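Local coordinates for Low density lipoprotein receptor adapter protein 1 (Rattus norvegicus, PDB 3SO6) that links the LDL receptor to the clathrin endocytic machinery, its phosphotyrosine-binding domain recognising the NPXY internalization motif of the receptor tail, at residues L48-R53 and T116-Q121; Y72-C77 and Q121-A126. All coordinates share one frame; numbering follows the deposited sequence.

Contact 1 (L48-R53 and T116-Q121); sequences LKVSPR and TLTVAQ
Val50 of the strand meets Thr118 and Val119 of the helix mainly through methyl groups. Its CG1 lies 3.8 Å from Thr118 CG2 and 3.8 Å from Val119 CG2, so one methyl touches two consecutive helix residues. The second branch, CG2, approaches Val119 CG2 to 4.0 Å, which means both arms of the valine take part. The Val50 and Val119 side chains cross at about a right angle. With CG1 opposite the backbone N (chi1 177°), Val50 sends that methyl to the helix, and its CA stands 6.4 Å from the CA of Val119, a short spacing that fits the small side chains between them. Thr118 presents CG2 to the valine, while its OG1 is taken up by a hydrogen bond to the carbonyl O of Ala114 one turn back; its polar atom is thus kept within the helix. In the next shell, Phe6 touches both Val50 and Thr118, and Phe87 and Cys77 touch Val119. Just beyond the valine, the strand ends in an ST turn, in which Ser51 OG accepts from the backbone N of Arg53 at 3.1 Å. Strand 44-51 pairs with strands 4-16 and 54-59, and Val50, which points toward helix 109-131, lies on the sheet face that this C-terminal helix covers, the packing of helix on bent antiparallel sheet that defines the PTB domain and its PH-like fold.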
ATOM      1  N   LEU A  48      -7.296  -5.384  -3.641  1.00 16.55           N
ATOM      2  CA  LEU A  48      -5.842  -5.528  -3.475  1.00 16.09           C
ATOM      3  C   LEU A  48      -5.496  -7.010  -3.312  1.00 16.92           C
ATOM      4  O   LEU A  48      -6.085  -7.697  -2.471  1.00 18.87           O
ATOM      5  CB  LEU A  48      -5.349  -4.879  -2.168  1.00 17.76           C
ATOM      6  CG  LEU A  48      -5.279  -3.386  -2.145  1.00 18.22           C
ATOM      7  CD1 LEU A  48      -6.718  -2.731  -2.273  1.00 22.52           C
ATOM      8  CD2 LEU A  48      -4.545  -2.803  -0.905  1.00 16.83           C
ATOM      9  N   LYS A  49      -4.541  -7.486  -4.097  1.00 16.01           N
ATOM     10  CA  LYS A  49      -4.019  -8.856  -3.932  1.00 15.05           C
ATOM     11  C   LYS A  49      -2.550  -8.709  -3.533  1.00 14.00           C
ATOM     12  O   LYS A  49      -1.675  -8.229  -4.331  1.00 16.63           O
ATOM     13  CB  LYS A  49      -4.216  -9.711  -5.198  1.00 17.35           C
ATOM     14  CG  LYS A  49      -3.849 -11.211  -4.914  1.00 21.04           C
ATOM     15  CD  LYS A  49      -4.073 -12.149  -6.143  1.00 26.39           C
ATOM     16  N   VAL A  50      -2.258  -9.149  -2.310  1.00 11.08           N
ATOM     17  CA  VAL A  50      -0.922  -8.902  -1.681  1.00 11.75           C
ATOM     18  C   VAL A  50      -0.122 -10.222  -1.733  1.00 12.58           C
ATOM     19  O   VAL A  50      -0.663 -11.246  -1.271  1.00 13.50           O
ATOM     20  CB  VAL A  50      -1.147  -8.477  -0.193  1.00 10.44           C
ATOM     21  CG1 VAL A  50       0.188  -8.291   0.475  1.00 13.15           C
ATOM     22  CG2 VAL A  50      -2.012  -7.217  -0.140  1.00 12.62           C
ATOM     23  N   SER A  51       1.091 -10.178  -2.258  1.00 12.70           N
ATOM     24  CA  SER A  51       1.957 -11.405  -2.169  1.00 12.97           C
ATOM     25  C   SER A  51       3.369 -10.898  -2.136  1.00 11.83           C
ATOM     26  O   SER A  51       3.607  -9.684  -2.199  1.00 11.93           O
ATOM     27  CB  SER A  51       1.721 -12.231  -3.434  1.00 15.24           C
ATOM     28  OG  SER A  51       2.333 -11.620  -4.552  1.00 17.94           O
ATOM     29  N   PRO A  52       4.350 -11.804  -2.032  1.00 11.81           N
ATOM     30  CA  PRO A  52       5.749 -11.330  -2.000  1.00 11.05           C
ATOM     31  C   PRO A  52       6.137 -10.642  -3.320  1.00 12.34           C
ATOM     32  O   PRO A  52       7.166  -9.961  -3.337  1.00 13.53           O
ATOM     33  CB  PRO A  52       6.569 -12.636  -1.717  1.00 12.19           C
ATOM     34  CG  PRO A  52       5.539 -13.544  -1.068  1.00 13.62           C
ATOM     35  CD  PRO A  52       4.216 -13.255  -1.697  1.00 14.39           C
ATOM     36  N   ARG A  53       5.368 -10.812  -4.393  1.00 12.63           N
ATOM     37  CA  ARG A  53       5.604 -10.122  -5.668  0.50 12.70           C
ATOM     38  C   ARG A  53       5.297  -8.633  -5.622  1.00 12.45           C
ATOM     39  O   ARG A  53       5.839  -7.830  -6.394  1.00 14.89           O
ATOM     40  CB  ARG A  53       4.779 -10.810  -6.781  0.50 14.75           C
ATOM     41  CG  ARG A  53       5.135 -12.298  -6.980  0.50 15.02           C
ATOM     42  CD  ARG A  53       4.729 -12.842  -8.351  0.50 20.41           C
ATOM     43  NE  ARG A  53       5.299 -12.140  -9.513  0.50 23.17           N
ATOM     44  CZ  ARG A  53       6.369 -12.558 -10.214  0.50 25.93           C
ATOM     45  NH1 ARG A  53       7.085 -13.620  -9.845  0.50 28.04           N
ATOM     46  NH2 ARG A  53       6.743 -11.896 -11.291  0.50 31.59           N
ATOM     47  N   THR A 116      -2.288  -4.324   6.726  1.00  8.72           N
ATOM     48  CA  THR A 116      -0.911  -3.896   7.026  1.00  8.86           C
ATOM     49  C   THR A 116      -0.043  -5.091   7.388  1.00  9.05           C
ATOM     50  O   THR A 116       1.111  -5.197   6.960  1.00  9.85           O
ATOM     51  CB  THR A 116      -0.922  -2.762   8.048  1.00 10.53           C
ATOM     52  OG1 THR A 116      -1.941  -1.807   7.705  1.00 14.81           O
ATOM     53  CG2 THR A 116       0.418  -2.211   8.160  1.00 10.73           C
ATOM     54  N   LEU A 117      -0.583  -5.990   8.235  1.00  9.49           N
ATOM     55  CA  LEU A 117       0.173  -7.158   8.679  1.00  9.68           C
ATOM     56  C   LEU A 117       0.450  -8.099   7.488  1.00  9.29           C
ATOM     57  O   LEU A 117       1.476  -8.783   7.468  1.00 11.07           O
ATOM     58  CB  LEU A 117      -0.597  -7.880   9.760  1.00 11.39           C
ATOM     59  CG  LEU A 117      -0.564  -7.094  11.098  1.00 14.10           C
ATOM     60  CD1 LEU A 117      -1.586  -7.706  12.021  1.00 21.70           C
ATOM     61  CD2 LEU A 117       0.760  -7.033  11.738  1.00 16.40           C
ATOM     62  N   THR A 118      -0.485  -8.181   6.553  1.00  9.20           N
ATOM     63  CA  THR A 118      -0.309  -9.041   5.370  1.00  9.67           C
ATOM     64  C   THR A 118       0.801  -8.436   4.491  1.00  9.08           C
ATOM     65  O   THR A 118       1.648  -9.176   3.969  1.00  9.93           O
ATOM     66  CB  THR A 118      -1.605  -9.154   4.609  1.00 11.24           C
ATOM     67  OG1 THR A 118      -2.573  -9.696   5.489  1.00 14.02           O
ATOM     68  CG2 THR A 118      -1.460 -10.051   3.427  1.00 12.33           C
ATOM     69  N   VAL A 119       0.776  -7.131   4.274  1.00  8.86           N
ATOM     70  CA  VAL A 119       1.845  -6.460   3.519  1.00  9.67           C
ATOM     71  C   VAL A 119       3.189  -6.637   4.192  1.00  9.37           C
ATOM     72  O   VAL A 119       4.178  -6.902   3.530  1.00 10.34           O
ATOM     73  CB  VAL A 119       1.478  -5.022   3.194  1.00  8.95           C
ATOM     74  CG1 VAL A 119       2.609  -4.320   2.480  1.00 11.99           C
ATOM     75  CG2 VAL A 119       0.172  -4.943   2.372  1.00 10.44           C
ATOM     76  N   ALA A 120       3.235  -6.577   5.525  1.00 10.18           N
ATOM     77  CA  ALA A 120       4.495  -6.829   6.246  1.00 10.33           C
ATOM     78  C   ALA A 120       5.015  -8.215   5.948  1.00 10.71           C
ATOM     79  O   ALA A 120       6.242  -8.393   5.817  1.00 11.29           O
ATOM     80  CB  ALA A 120       4.251  -6.714   7.761  1.00 13.95           C
ATOM     81  N   GLN A 121       4.121  -9.210   5.921  1.00 10.56           N
ATOM     82  CA  GLN A 121       4.560 -10.536   5.547  1.00 11.73           C
ATOM     83  C   GLN A 121       5.131 -10.577   4.144  1.00 10.69           C
ATOM     84  O   GLN A 121       6.165 -11.235   3.908  1.00 11.51           O
ATOM     85  CB  GLN A 121       3.457 -11.574   5.715  1.00 14.07           C
ATOM     86  CG  GLN A 121       3.952 -13.016   5.443  1.00 17.26           C
ATOM     87  CD  GLN A 121       2.801 -14.075   5.247  1.00 24.76           C
ATOM     88  OE1 GLN A 121       1.618 -13.786   5.427  1.00 24.48           O
ATOM     89  NE2 GLN A 121       3.190 -15.331   4.862  1.00 26.37           N
TER

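Contact 2 (Y72-C77 and Q121-A126); sequences YRISYC and QAFKVA
Phe123 reaches from the helix to the strand and meets Ile74 and Cys77 with the outer end of its ring. Ile74 comes in at the ring edge, near the ring plane: its CG2 methyl is 3.5 Å from Phe123 CE1 and 3.6 Å from Phe123 CZ, and the two side chains cross at about a right angle. The contact is therefore made against the rim of the ring, not over a face. Cys77 approaches differently. Its SG sits 4.8 Å from the centroid of the Phe123 ring, 51° off the ring normal, an oblique sulfur-aromatic contact whose nearest ring atom is CE2 at 3.9 Å from SG. Between these two side chains the backbone closes in at the edge, Tyr76 C being 4.2 Å from Phe123 CZ. The ring bridges a wide gap, since the axes of strand 74-77 and helix 121-126 approach no closer than 10.7 Å. Phe123 CG stands opposite its carbonyl carbon (chi1 -68°), a setting that carries the ring over to the strand. A serine in place of Phe123 would probably open a gap between helix and strand and leave the Ile74 methyl and the Cys77 sulfur without their aromatic partner. Ser75 and Tyr76 bond through the backbone to Ile90 of the adjoining strand, while Tyr76 and Cys77 pair antiparallel with the bound receptor peptide, and Phe123 also packs on that peptide. Strand 74-79 and the C-terminal helix thus form the two walls of the peptide-binding groove characteristic of PTB domains.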
ATOM      1  N   TYR A  72       9.542  -4.208  -4.952  1.00 13.41           N
ATOM      2  CA  TYR A  72      10.760  -3.404  -4.798  1.00 13.31           C
ATOM      3  C   TYR A  72      10.525  -1.908  -4.797  1.00 13.59           C
ATOM      4  O   TYR A  72      11.358  -1.132  -4.382  1.00 15.97           O
ATOM      5  CB  TYR A  72      11.721  -3.721  -5.913  1.00 15.18           C
ATOM      6  CG  TYR A  72      12.136  -5.156  -5.982  1.00 16.07           C
ATOM      7  CD1 TYR A  72      12.849  -5.761  -4.922  1.00 17.53           C
ATOM      8  CD2 TYR A  72      11.831  -5.906  -7.121  1.00 16.66           C
ATOM      9  CE1 TYR A  72      13.235  -7.087  -5.046  1.00 17.72           C
ATOM     10  CE2 TYR A  72      12.191  -7.243  -7.222  1.00 20.16           C
ATOM     11  CZ  TYR A  72      12.898  -7.834  -6.161  1.00 20.00           C
ATOM     12  OH  TYR A  72      13.346  -9.175  -6.233  1.00 24.37           O
ATOM     13  N   ARG A  73       9.353  -1.504  -5.264  1.00 14.15           N
ATOM     14  CA  ARG A  73       8.964  -0.101  -5.269  1.00 13.08           C
ATOM     15  C   ARG A  73       8.342   0.384  -3.961  1.00 12.79           C
ATOM     16  O   ARG A  73       8.174   1.613  -3.796  1.00 14.21           O
ATOM     17  CB  ARG A  73       7.939   0.132  -6.384  1.00 14.96           C
ATOM     18  CG  ARG A  73       8.518  -0.005  -7.793  1.00 15.87           C
ATOM     19  CD  ARG A  73       7.381   0.013  -8.871  1.00 18.57           C
ATOM     20  NE  ARG A  73       6.514   1.172  -8.705  1.00 18.51           N
ATOM     21  CZ  ARG A  73       5.243   1.265  -9.114  1.00 18.78           C
ATOM     22  NH1 ARG A  73       4.645   0.279  -9.759  1.00 20.33           N
ATOM     23  NH2 ARG A  73       4.494   2.343  -8.819  1.00 21.00           N
ATOM     24  N   ILE A  74       7.839  -0.535  -3.101  1.00 12.30           N
ATOM     25  CA  ILE A  74       7.005  -0.150  -1.952  1.00 11.39           C
ATOM     26  C   ILE A  74       7.974   0.039  -0.802  1.00 11.66           C
ATOM     27  O   ILE A  74       8.777  -0.880  -0.515  1.00 12.61           O
ATOM     28  CB  ILE A  74       5.963  -1.243  -1.633  1.00 11.50           C
ATOM     29  CG1 ILE A  74       5.042  -1.523  -2.836  1.00 12.53           C
ATOM     30  CG2 ILE A  74       5.247  -0.858  -0.356  1.00 12.76           C
ATOM     31  CD1 ILE A  74       4.149  -2.771  -2.633  1.00 13.73           C
ATOM     32  N   SER A  75       7.976   1.223  -0.189  1.00  9.86           N
ATOM     33  CA  SER A  75       8.901   1.478   0.904  1.00 12.68           C
ATOM     34  C   SER A  75       8.323   1.252   2.240  1.00 10.94           C
ATOM     35  O   SER A  75       9.073   0.974   3.188  1.00 11.72           O
ATOM     36  CB  SER A  75       9.418   2.924   0.822  1.00 12.17           C
ATOM     37  OG  SER A  75       8.322   3.784   0.667  1.00 13.71           O
ATOM     38  N   TYR A  76       6.997   1.374   2.392  1.00 10.80           N
ATOM     39  CA  TYR A  76       6.413   1.543   3.752  0.50 10.49           C
ATOM     40  C   TYR A  76       4.928   1.217   3.669  1.00 10.30           C
ATOM     41  O   TYR A  76       4.293   1.521   2.641  1.00 10.23           O
ATOM     42  CB  TYR A  76       6.631   3.026   4.154  0.50 10.99           C
ATOM     43  CG  TYR A  76       6.401   3.343   5.639  0.50  9.15           C
ATOM     44  CD1 TYR A  76       7.306   2.980   6.621  0.50 12.34           C
ATOM     45  CD2 TYR A  76       5.245   4.064   6.051  0.50  9.51           C
ATOM     46  CE1 TYR A  76       7.087   3.312   7.944  0.50 12.18           C
ATOM     47  CE2 TYR A  76       5.018   4.350   7.380  0.50 10.62           C
ATOM     48  CZ  TYR A  76       5.929   3.979   8.321  0.50 12.87           C
ATOM     49  OH  TYR A  76       5.671   4.262   9.641  0.50 15.32           O
ATOM     50  N   CYS A  77       4.349   0.708   4.753  1.00  8.57           N
ATOM     51  CA  CYS A  77       2.936   0.624   4.831  1.00  8.88           C
ATOM     52  C   CYS A  77       2.455   0.901   6.248  1.00 10.16           C
ATOM     53  O   CYS A  77       3.232   0.805   7.189  1.00 10.66           O
ATOM     54  CB  CYS A  77       2.374  -0.697   4.314  1.00 10.28           C
ATOM     55  SG  CYS A  77       2.764  -2.127   5.330  1.00 13.36           S
ATOM     56  N   GLN A 121       4.121  -9.210   5.921  1.00 10.56           N
ATOM     57  CA  GLN A 121       4.560 -10.536   5.547  1.00 11.73           C
ATOM     58  C   GLN A 121       5.131 -10.577   4.144  1.00 10.69           C
ATOM     59  O   GLN A 121       6.165 -11.235   3.908  1.00 11.51           O
ATOM     60  CB  GLN A 121       3.457 -11.574   5.715  1.00 14.07           C
ATOM     61  CG  GLN A 121       3.952 -13.016   5.443  1.00 17.26           C
ATOM     62  CD  GLN A 121       2.801 -14.075   5.247  1.00 24.76           C
ATOM     63  OE1 GLN A 121       1.618 -13.786   5.427  1.00 24.48           O
ATOM     64  NE2 GLN A 121       3.190 -15.331   4.862  1.00 26.37           N
ATOM     65  N   ALA A 122       4.494  -9.892   3.211  1.00  9.75           N
ATOM     66  CA  ALA A 122       5.026  -9.855   1.859  1.00  9.75           C
ATOM     67  C   ALA A 122       6.417  -9.211   1.805  1.00 10.31           C
ATOM     68  O   ALA A 122       7.299  -9.730   1.094  1.00 10.60           O
ATOM     69  CB  ALA A 122       4.101  -9.075   0.987  1.00 11.14           C
ATOM     70  N   PHE A 123       6.633  -8.117   2.563  1.00 10.01           N
ATOM     71  CA  PHE A 123       7.965  -7.499   2.590  1.00 10.19           C
ATOM     72  C   PHE A 123       8.968  -8.509   3.102  1.00 10.64           C
ATOM     73  O   PHE A 123      10.073  -8.636   2.592  1.00 11.48           O
ATOM     74  CB  PHE A 123       7.995  -6.354   3.579  1.00 10.04           C
ATOM     75  CG  PHE A 123       7.172  -5.132   3.224  1.00 10.58           C
ATOM     76  CD1 PHE A 123       6.719  -4.859   1.921  1.00 10.56           C
ATOM     77  CD2 PHE A 123       6.935  -4.150   4.239  1.00 10.40           C
ATOM     78  CE1 PHE A 123       6.034  -3.672   1.658  1.00  9.64           C
ATOM     79  CE2 PHE A 123       6.302  -2.967   3.962  1.00 10.52           C
ATOM     80  CZ  PHE A 123       5.814  -2.743   2.670  1.00 11.03           C
ATOM     81  N   LYS A 124       8.663  -9.234   4.188  1.00 10.96           N
ATOM     82  CA  LYS A 124       9.585 -10.173   4.825  1.00 11.42           C
ATOM     83  C   LYS A 124       9.911 -11.349   3.909  1.00 10.32           C
ATOM     84  O   LYS A 124      11.080 -11.700   3.699  1.00 11.64           O
ATOM     85  CB  LYS A 124       8.983 -10.672   6.144  1.00 13.77           C
ATOM     86  CG  LYS A 124       9.944 -11.671   6.847  1.00 15.88           C
ATOM     87  CD  LYS A 124       9.376 -12.150   8.260  1.00 18.16           C
ATOM     88  CE  LYS A 124      10.531 -12.739   9.106  1.00 26.00           C
ATOM     89  NZ  LYS A 124      10.545 -14.168   8.982  1.00 35.79           N
ATOM     90  N   VAL A 125       8.882 -11.943   3.310  1.00  9.98           N
ATOM     91  CA  VAL A 125       9.107 -13.087   2.441  1.00 11.07           C
ATOM     92  C   VAL A 125       9.847 -12.606   1.179  1.00 10.25           C
ATOM     93  O   VAL A 125      10.788 -13.313   0.739  1.00 10.01           O
ATOM     94  CB  VAL A 125       7.759 -13.732   2.109  1.00 11.16           C
ATOM     95  CG1 VAL A 125       7.971 -14.809   1.018  1.00 13.30           C
ATOM     96  CG2 VAL A 125       7.187 -14.326   3.364  1.00 14.53           C
ATOM     97  N   ALA A 126       9.529 -11.475   0.604  1.00  9.92           N
ATOM     98  CA  ALA A 126      10.305 -10.966  -0.556  1.00  9.34           C
ATOM     99  C   ALA A 126      11.759 -10.781  -0.203  1.00  9.73           C
ATOM    100  O   ALA A 126      12.628 -11.111  -0.996  1.00 12.08           O
ATOM    101  CB  ALA A 126       9.669  -9.680  -1.088  1.00 11.44           C
TER

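Contacts 1 and 2 follow each other along helix 109-131, share Gln121, and have centres about 7 Å apart. Each joins the helix to a different part of the same sheet: contact 1 to strand 44-51, contact 2 to the outermost strand 74-79. They also touch directly. Val119 CG1 lies 3.6 Å from Cys77 SG, so the valine faces Val50 through one methyl and the cysteine through the other. At the strand end, Pro52 CG packs 3.4 Å from Val125 CG1. The receptor peptide adjoins both regions: an aromatic part of it packs on Thr116, Leu117 and Ala120, while Tyr76 and Cys77 pair antiparallel with it, so the sheet runs on into the peptide.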